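Local atomic coordinates of HD-GYP domain-containing protein (Bdellovibrio bacteriovorus, PDB entry 3TM8), a protein that binds two iron ions in an HD-GYP domain and is probably related to the phosphodiesterases that break down the bacterial messenger cyclic di-GMP. Residues Y135-A140 with T193-L198. Residues are numbered along the deposited sequence; the frame is centred on the assembly and turned at random. Where two conformers were deposited one is given.
Sequences YCKDAA and TQLLTL
Gln-194 reaches across to the backbone of the other helix: its NE2 donates to Lys-137 O at 3.0 Å, with an N-H...O angle of 157°. The donor stands above the carbonyl plane, 61° out of it, rather than on a lone pair. Gln-194 spans the gap because its chain is extended, CG lying anti to the backbone N. Its side chain crosses that of Lys-137 at about a right angle, NE2 lying 3.6 Å from Lys-137 CG. Leu-198 also meets that lysine nearly perpendicularly, but with a forked end: CD2 packs 3.7 Å from Lys-137 CB, while CD1 lies 3.5 Å from Cys-136 SG. Farther out, Leu-195 CD2 touches Lys-137 CE at 3.9 Å, and Lys-137 NZ forms a salt bridge with Asp-247. Ala-140 points its methyl at the partner helix, with CB 3.9 Å from Thr-197 CG2. That small residue suits the 8.8 Å approach of the axes of segments 135-140 and 193-198, which cross at 119°. Helix 130-149 is thus packed on helix 190-202, which leads to the iron ligands His-203 and Asp-204. Chemically, the contact joins a buried apolar patch to a partly exposed polar edge, where one hydrogen bond ties a side-chain amide to main chain.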
loop_
_atom_site.group_PDB
_atom_site.type_symbol
_atom_site.label_atom_id
_atom_site.label_comp_id
_atom_site.label_asym_id
_atom_site.label_seq_id
_atom_site.Cartn_x
_atom_site.Cartn_y
_atom_site.Cartn_z
ATOM N N TYR A 135 -5.055 -9.824 11.317
ATOM C CA TYR A 135 -3.722 -9.300 11.562
ATOM C C TYR A 135 -3.512 -7.994 10.787
ATOM O O TYR A 135 -3.020 -7.004 11.330
ATOM C CB TYR A 135 -2.668 -10.334 11.161
ATOM C CG TYR A 135 -1.268 -9.934 11.553
ATOM C CD1 TYR A 135 -0.748 -10.287 12.795
ATOM C CD2 TYR A 135 -0.469 -9.183 10.696
ATOM C CE1 TYR A 135 0.531 -9.913 13.169
ATOM C CE2 TYR A 135 0.812 -8.800 11.062
ATOM C CZ TYR A 135 1.306 -9.172 12.298
ATOM O OH TYR A 135 2.577 -8.797 12.663
ATOM N N CYS A 136 -3.893 -7.999 9.510
ATOM C CA CYS A 136 -3.775 -6.812 8.673
ATOM C C CYS A 136 -4.591 -5.661 9.266
ATOM O O CYS A 136 -4.134 -4.512 9.304
ATOM C CB CYS A 136 -4.247 -7.129 7.247
ATOM S SG CYS A 136 -3.984 -5.836 6.037
ATOM N N LYS A 137 -5.804 -5.979 9.717
ATOM C CA LYS A 137 -6.690 -4.984 10.321
ATOM C C LYS A 137 -6.083 -4.394 11.596
ATOM O O LYS A 137 -6.052 -3.179 11.784
ATOM C CB LYS A 137 -8.045 -5.618 10.634
ATOM C CG LYS A 137 -9.043 -4.683 11.288
ATOM C CD LYS A 137 -10.432 -5.306 11.276
ATOM C CE LYS A 137 -11.432 -4.475 12.046
ATOM N NZ LYS A 137 -12.780 -5.100 11.948
ATOM N N ASP A 138 -5.592 -5.257 12.476
ATOM C CA ASP A 138 -4.956 -4.788 13.697
ATOM C C ASP A 138 -3.755 -3.910 13.375
ATOM O O ASP A 138 -3.569 -2.848 13.977
ATOM C CB ASP A 138 -4.538 -5.961 14.578
ATOM C CG ASP A 138 -3.730 -5.523 15.775
ATOM O OD1 ASP A 138 -4.345 -5.105 16.774
ATOM O OD2 ASP A 138 -2.483 -5.589 15.716
ATOM N N ALA A 139 -2.949 -4.341 12.406
ATOM C CA ALA A 139 -1.774 -3.584 12.021
ATOM C C ALA A 139 -2.137 -2.251 11.377
ATOM O O ALA A 139 -1.382 -1.293 11.490
ATOM C CB ALA A 139 -0.891 -4.403 11.095
ATOM N N ALA A 140 -3.293 -2.178 10.713
ATOM C CA ALA A 140 -3.755 -0.910 10.138
ATOM C C ALA A 140 -4.034 0.101 11.255
ATOM O O ALA A 140 -3.754 1.292 11.102
ATOM C CB ALA A 140 -5.001 -1.116 9.301
ATOM N N THR A 193 -11.187 5.360 11.132
ATOM C CA THR A 193 -9.855 5.560 10.573
ATOM C C THR A 193 -9.148 4.224 10.356
ATOM O O THR A 193 -8.405 4.062 9.392
ATOM C CB THR A 193 -8.985 6.513 11.420
ATOM O OG1 THR A 193 -8.778 5.950 12.722
ATOM C CG2 THR A 193 -9.654 7.883 11.539
ATOM N N GLN A 194 -9.393 3.257 11.236
ATOM C CA GLN A 194 -8.828 1.922 11.056
ATOM C C GLN A 194 -9.366 1.279 9.773
ATOM O O GLN A 194 -8.608 0.726 8.983
ATOM C CB GLN A 194 -9.147 1.032 12.251
ATOM C CG GLN A 194 -8.656 -0.393 12.094
ATOM C CD GLN A 194 -8.963 -1.206 13.326
ATOM O OE1 GLN A 194 -9.989 -0.988 13.979
ATOM N NE2 GLN A 194 -8.070 -2.113 13.680
ATOM N N LEU A 195 -10.676 1.342 9.572
ATOM C CA LEU A 195 -11.291 0.708 8.408
ATOM C C LEU A 195 -10.960 1.434 7.102
ATOM O O LEU A 195 -10.797 0.793 6.066
ATOM C CB LEU A 195 -12.803 0.571 8.595
ATOM C CG LEU A 195 -13.205 -0.380 9.730
ATOM C CD1 LEU A 195 -14.716 -0.487 9.828
ATOM C CD2 LEU A 195 -12.563 -1.762 9.540
ATOM N N LEU A 196 -10.841 2.758 7.164
ATOM C CA LEU A 196 -10.386 3.565 6.038
ATOM C C LEU A 196 -8.990 3.124 5.613
ATOM O O LEU A 196 -8.716 2.928 4.428
ATOM C CB LEU A 196 -10.377 5.046 6.430
ATOM C CG LEU A 196 -9.682 6.021 5.478
ATOM C CD1 LEU A 196 -10.417 6.095 4.152
ATOM C CD2 LEU A 196 -9.554 7.404 6.113
ATOM N N THR A 197 -8.111 2.971 6.599
ATOM C CA THR A 197 -6.731 2.587 6.346
ATOM C C THR A 197 -6.668 1.182 5.750
ATOM O O THR A 197 -5.964 0.933 4.758
ATOM C CB THR A 197 -5.910 2.672 7.642
ATOM O OG1 THR A 197 -5.938 4.026 8.108
ATOM C CG2 THR A 197 -4.465 2.234 7.417
ATOM N N LEU A 198 -7.414 0.259 6.349
ATOM C CA LEU A 198 -7.457 -1.112 5.856
ATOM C C LEU A 198 -8.002 -1.193 4.426
ATOM O O LEU A 198 -7.438 -1.884 3.564
ATOM C CB LEU A 198 -8.284 -1.982 6.804
ATOM C CG LEU A 198 -8.419 -3.459 6.454
ATOM C CD1 LEU A 198 -7.047 -4.134 6.335
ATOM C CD2 LEU A 198 -9.297 -4.155 7.499
#